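Local coordinates for protein F420-dependent methylenetetrahydromethanopterin dehydrogenase (Methanopyrus kandleri, PDB 1QV9) that catalyses the reversible, coenzyme F420-dependent interconversion of methenyl- and methylene-tetrahydromethanopterin in methanogenesis from carbon dioxide, at residues A[55-60]-A[90-95]; A[82-87]-A[94-99]. One frame throughout, in Å; residues are numbered along the deposited sequence.

Contact 1: residues A[55-60]-A[90-95]; sequences MALDIA and SEYPAV
With chi1 at -64° in Leu57 and -55° in Tyr92, both side chains hold CG anti to the carbonyl carbon, and the leucine tip and the tyrosine ring slide past each other in opposite directions. The setting is an alpha/beta domain with a parallel sheet: helix 46-63 meets the loop that leads into strand 94-99. Leu57 CD2 approaches the ring obliquely and lies 3.9 Å from Tyr92 CD2. Further along the ring, Ala60 CB comes within 3.7 Å of Tyr92 CZ, so the ring meets two residues nearly one turn apart. Glu91 CG sits over the centre of one ring face, 3.7 Å above the Tyr92 plane. No hydrogen bond crosses between the segments; Pro65 and Ile68 add further apolar cover to the ring. An alanine in place of Tyr92 would probably leave Leu57 CD2 and Ala60 CB without this apolar partner and open a gap beside the helix. The loop is shaped by an ST turn: Ser90 OG, itself hydrogen-bonded to the backbone oxygen of Leu87, accepts a hydrogen bond from Tyr92 N at 3.2 Å, with an N-H...O angle of 149°.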
loop_
_atom_site.group_PDB
_atom_site.type_symbol
_atom_site.label_atom_id
_atom_site.label_comp_id
_atom_site.label_asym_id
_atom_site.label_seq_id
_atom_site.Cartn_x
_atom_site.Cartn_y
_atom_site.Cartn_z
HETATM N N MSE A 55 30.912 -14.007 -33.912
HETATM C CA MSE A 55 30.310 -12.797 -34.492
HETATM C C MSE A 55 31.057 -11.575 -33.969
HETATM O O MSE A 55 31.396 -10.653 -34.715
HETATM C CB MSE A 55 28.834 -12.650 -34.069
HETATM C CG MSE A 55 27.787 -12.941 -35.122
HETATM SE SE MSE A 55 26.037 -12.307 -34.529
HETATM C CE MSE A 55 25.945 -13.380 -32.899
ATOM N N ALA A 56 31.286 -11.551 -32.662
ATOM C CA ALA A 56 31.955 -10.420 -32.056
ATOM C C ALA A 56 33.384 -10.236 -32.583
ATOM O O ALA A 56 33.809 -9.121 -32.884
ATOM C CB ALA A 56 31.992 -10.609 -30.550
ATOM N N LEU A 57 34.128 -11.325 -32.653
ATOM C CA LEU A 57 35.521 -11.233 -33.099
ATOM C C LEU A 57 35.646 -10.910 -34.583
ATOM O O LEU A 57 36.622 -10.290 -35.006
ATOM C CB LEU A 57 36.281 -12.509 -32.734
ATOM C CG LEU A 57 36.370 -12.710 -31.210
ATOM C CD1 LEU A 57 36.965 -14.069 -30.923
ATOM C CD2 LEU A 57 37.210 -11.608 -30.566
ATOM N N ASP A 58 34.635 -11.284 -35.364
ATOM C CA ASP A 58 34.613 -10.993 -36.784
ATOM C C ASP A 58 34.392 -9.483 -36.917
ATOM O O ASP A 58 35.094 -8.796 -37.663
ATOM C CB ASP A 58 33.475 -11.781 -37.441
ATOM C CG ASP A 58 33.281 -11.400 -38.881
ATOM O OD1 ASP A 58 34.246 -11.567 -39.657
ATOM O OD2 ASP A 58 32.175 -10.926 -39.237
ATOM N N ILE A 59 33.437 -8.955 -36.160
ATOM C CA ILE A 59 33.141 -7.526 -36.174
ATOM C C ILE A 59 34.349 -6.723 -35.674
ATOM O O ILE A 59 34.665 -5.645 -36.203
ATOM C CB ILE A 59 31.904 -7.247 -35.291
ATOM C CG1 ILE A 59 30.655 -7.767 -36.020
ATOM C CG2 ILE A 59 31.740 -5.777 -34.999
ATOM C CD1 ILE A 59 29.502 -8.103 -35.049
ATOM N N ALA A 60 35.018 -7.259 -34.660
ATOM C CA ALA A 60 36.170 -6.598 -34.043
ATOM C C ALA A 60 37.299 -6.250 -35.017
ATOM O O ALA A 60 37.989 -5.251 -34.827
ATOM C CB ALA A 60 36.699 -7.470 -32.892
ATOM N N SER A 90 42.120 -14.043 -27.179
ATOM C CA SER A 90 42.187 -12.914 -28.100
ATOM C C SER A 90 43.061 -11.800 -27.548
ATOM O O SER A 90 43.458 -11.836 -26.373
ATOM C CB SER A 90 40.787 -12.335 -28.378
ATOM O OG SER A 90 40.339 -11.521 -27.305
ATOM N N GLU A 91 43.321 -10.810 -28.394
ATOM C CA GLU A 91 44.126 -9.634 -28.048
ATOM C C GLU A 91 43.290 -8.536 -27.368
ATOM O O GLU A 91 43.832 -7.523 -26.907
ATOM C CB GLU A 91 44.731 -9.021 -29.323
ATOM C CG GLU A 91 43.660 -8.442 -30.260
ATOM C CD GLU A 91 44.204 -7.520 -31.347
ATOM O OE1 GLU A 91 44.338 -6.295 -31.104
ATOM O OE2 GLU A 91 44.494 -8.021 -32.451
ATOM N N TYR A 92 41.970 -8.718 -27.322
ATOM C CA TYR A 92 41.103 -7.695 -26.768
ATOM C C TYR A 92 40.818 -7.794 -25.280
ATOM O O TYR A 92 40.336 -8.820 -24.832
ATOM C CB TYR A 92 39.731 -7.725 -27.480
ATOM C CG TYR A 92 39.852 -7.602 -28.948
ATOM C CD1 TYR A 92 40.114 -6.368 -29.529
ATOM C CD2 TYR A 92 39.744 -8.722 -29.753
ATOM C CE1 TYR A 92 40.275 -6.251 -30.912
ATOM C CE2 TYR A 92 39.896 -8.624 -31.124
ATOM C CZ TYR A 92 40.162 -7.386 -31.685
ATOM O OH TYR A 92 40.310 -7.273 -33.056
ATOM N N PRO A 93 41.111 -6.722 -24.500
ATOM C CA PRO A 93 40.845 -6.728 -23.044
ATOM C C PRO A 93 39.367 -7.063 -22.905
ATOM O O PRO A 93 38.538 -6.508 -23.637
ATOM C CB PRO A 93 41.141 -5.297 -22.632
ATOM C CG PRO A 93 42.278 -4.924 -23.575
ATOM C CD PRO A 93 41.736 -5.451 -24.913
ATOM N N ALA A 94 39.042 -7.961 -21.981
ATOM C CA ALA A 94 37.649 -8.401 -21.830
ATOM C C ALA A 94 37.201 -8.487 -20.377
ATOM O O ALA A 94 38.009 -8.753 -19.470
ATOM C CB ALA A 94 37.486 -9.774 -22.505
ATOM N N VAL A 95 35.892 -8.333 -20.181
ATOM C CA VAL A 95 35.265 -8.361 -18.870
ATOM C C VAL A 95 34.070 -9.283 -18.939
ATOM O O VAL A 95 33.323 -9.254 -19.929
ATOM C CB VAL A 95 34.738 -6.947 -18.471
ATOM C CG1 VAL A 95 34.014 -7.003 -17.091
ATOM C CG2 VAL A 95 35.904 -5.948 -18.440
#

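Contact 2: residues A[82-87]-A[94-99]; sequences KAREML and AVIIGD
Arg84 and Ile96 meet with their side chains crossed at about a right angle, in the second half of a beta-alpha-beta unit made of strand 67-71, helix 78-88 and strand 94-99. The short helix and strand segments run antiparallel, at 168°, with a closest axis approach of 9.8 Å, as expected when a helix returns over the sheet before the chain enters the next parallel strand.

From its CB, the Arg84 chain sets CG anti to the carbonyl carbon (chi1 -73°), and CG becomes its closest point to the strand, 3.9 Å from Ile96 CD1 and 4.1 Å from Ile96 CG1. CD continues past the isoleucine, 4.3 Å from Ile96 CG1. The chain then bends at chi3 (-69°), and the polar end finds its partners beyond the two segments: NE hydrogen-bonds to the backbone oxygen of Pro75, while NH2 makes a salt bridge with Glu108 and a hydrogen bond with Gln112. NH1 makes a weak hydrogen bond to Ser81 OG.

Nearly one turn later Leu87 covers the start of the strand. Its CB lies 4.1 Å from Ala94 CB, and its CD1 reaches to 4.4 Å from Ile96 CD1. That terminal methyl of Ile96 is therefore approached by both the arginine stem and the leucine branch. Ala94 and Ile96 point toward the helix and the intervening Val95 points away, the alternation of an extended strand. Met109 of helix 106-111 touches both Arg84 and Ile96.

No hydrogen bond joins the segments; the direct contact between them is apolar. Arg84 works in two parts: its methylenes pack against the strand, while its buried guanidinium group is supplied with acceptors, including a carboxylate likely to stabilise its charge.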
loop_
_atom_site.group_PDB
_atom_site.type_symbol
_atom_site.label_atom_id
_atom_site.label_comp_id
_atom_site.label_asym_id
_atom_site.label_seq_id
_atom_site.Cartn_x
_atom_site.Cartn_y
_atom_site.Cartn_z
ATOM N N LYS A 82 33.244 -21.479 -22.651
ATOM C CA LYS A 82 33.755 -21.402 -24.002
ATOM C C LYS A 82 34.025 -19.930 -24.375
ATOM O O LYS A 82 35.044 -19.616 -24.979
ATOM C CB LYS A 82 32.746 -22.046 -24.957
ATOM C CG LYS A 82 33.194 -22.124 -26.406
ATOM C CD LYS A 82 34.530 -22.869 -26.586
ATOM C CE LYS A 82 34.842 -23.074 -28.071
ATOM N NZ LYS A 82 36.169 -23.725 -28.283
ATOM N N ALA A 83 33.112 -19.029 -24.013
ATOM C CA ALA A 83 33.340 -17.624 -24.299
ATOM C C ALA A 83 34.603 -17.154 -23.563
ATOM O O ALA A 83 35.371 -16.348 -24.115
ATOM C CB ALA A 83 32.168 -16.775 -23.830
ATOM N N ARG A 84 34.769 -17.590 -22.314
ATOM C CA ARG A 84 35.947 -17.190 -21.547
ATOM C C ARG A 84 37.211 -17.653 -22.234
ATOM O O ARG A 84 38.128 -16.877 -22.396
ATOM C CB ARG A 84 35.866 -17.707 -20.111
ATOM C CG ARG A 84 34.841 -16.949 -19.276
ATOM C CD ARG A 84 34.930 -17.301 -17.807
ATOM N NE ARG A 84 34.507 -18.670 -17.518
ATOM C CZ ARG A 84 35.324 -19.619 -17.077
ATOM N NH1 ARG A 84 34.845 -20.835 -16.843
ATOM N NH2 ARG A 84 36.616 -19.349 -16.870
ATOM N N GLU A 85 37.241 -18.900 -22.695
ATOM C CA GLU A 85 38.422 -19.398 -23.398
ATOM C C GLU A 85 38.737 -18.568 -24.645
ATOM O O GLU A 85 39.881 -18.153 -24.875
ATOM C CB GLU A 85 38.206 -20.822 -23.853
ATOM C CG GLU A 85 38.102 -21.848 -22.784
ATOM C CD GLU A 85 38.017 -23.248 -23.392
ATOM O OE1 GLU A 85 38.876 -23.575 -24.253
ATOM O OE2 GLU A 85 37.097 -24.010 -23.016
HETATM N N MSE A 86 37.710 -18.334 -25.457
HETATM C CA MSE A 86 37.885 -17.570 -26.679
HETATM C C MSE A 86 38.334 -16.137 -26.441
HETATM O O MSE A 86 39.213 -15.647 -27.137
HETATM C CB MSE A 86 36.584 -17.610 -27.492
HETATM C CG MSE A 86 36.106 -19.043 -27.757
HETATM SE SE MSE A 86 34.357 -19.129 -28.596
HETATM C CE MSE A 86 34.785 -18.276 -30.320
ATOM N N LEU A 87 37.730 -15.457 -25.469
ATOM C CA LEU A 87 38.107 -14.086 -25.180
ATOM C C LEU A 87 39.489 -14.008 -24.557
ATOM O O LEU A 87 40.245 -13.072 -24.839
ATOM C CB LEU A 87 37.059 -13.425 -24.267
ATOM C CG LEU A 87 35.724 -13.241 -25.010
ATOM C CD1 LEU A 87 34.655 -12.772 -24.025
ATOM C CD2 LEU A 87 35.882 -12.243 -26.168
ATOM N N ALA A 94 39.042 -7.961 -21.981
ATOM C CA ALA A 94 37.649 -8.401 -21.830
ATOM C C ALA A 94 37.201 -8.487 -20.377
ATOM O O ALA A 94 38.009 -8.753 -19.470
ATOM C CB ALA A 94 37.486 -9.774 -22.505
ATOM N N VAL A 95 35.892 -8.333 -20.181
ATOM C CA VAL A 95 35.265 -8.361 -18.870
ATOM C C VAL A 95 34.070 -9.283 -18.939
ATOM O O VAL A 95 33.323 -9.254 -19.929
ATOM C CB VAL A 95 34.738 -6.947 -18.471
ATOM C CG1 VAL A 95 34.014 -7.003 -17.091
ATOM C CG2 VAL A 95 35.904 -5.948 -18.440
ATOM N N ILE A 96 33.912 -10.115 -17.919
ATOM C CA ILE A 96 32.796 -11.037 -17.824
ATOM C C ILE A 96 31.794 -10.504 -16.800
ATOM O O ILE A 96 32.163 -10.234 -15.653
ATOM C CB ILE A 96 33.287 -12.446 -17.326
ATOM C CG1 ILE A 96 34.376 -13.006 -18.252
ATOM C CG2 ILE A 96 32.139 -13.439 -17.264
ATOM C CD1 ILE A 96 33.976 -13.130 -19.701
ATOM N N ILE A 97 30.532 -10.359 -17.201
ATOM C CA ILE A 97 29.481 -9.944 -16.269
ATOM C C ILE A 97 28.720 -11.213 -15.987
ATOM O O ILE A 97 28.288 -11.889 -16.919
ATOM C CB ILE A 97 28.526 -8.878 -16.924
ATOM C CG1 ILE A 97 29.237 -7.514 -17.098
ATOM C CG2 ILE A 97 27.233 -8.797 -16.126
ATOM C CD1 ILE A 97 30.338 -7.189 -16.149
ATOM N N GLY A 98 28.579 -11.552 -14.705
ATOM C CA GLY A 98 27.884 -12.760 -14.298
ATOM C C GLY A 98 27.179 -12.646 -12.965
ATOM O O GLY A 98 27.063 -11.562 -12.430
ATOM N N ASP A 99 26.726 -13.789 -12.458
ATOM C CA ASP A 99 26.004 -13.905 -11.196
ATOM C C ASP A 99 26.846 -14.682 -10.179
ATOM O O ASP A 99 28.023 -14.962 -10.423
ATOM C CB ASP A 99 24.598 -14.538 -11.399
ATOM C CG ASP A 99 24.609 -15.827 -12.207
ATOM O OD1 ASP A 99 23.536 -16.472 -12.291
ATOM O OD2 ASP A 99 25.658 -16.195 -12.740
#

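The two contacts, with centres 11 Å apart, use the same strand in succession: contact 1 takes the loop before it, contact 2 the residues that face helix 78-88, and Ala94 and Val95 belong to 90-95 and 94-99 alike. The Ser90-Leu87 hydrogen bond ties the loop of contact 1 to the helix of contact 2. Ile68 of the neighbouring strand 67-71 is a second link, touched by Leu57 and Tyr92 from one contact and Leu87 from the other. Contact 1 is the more peripheral, about 19 Å from the chain's centre against 13 Å. Bound magnesium comes no nearer than about 7 Å to the Ser90 side chain and about 8 Å to that of Ala94, too far for direct coordination.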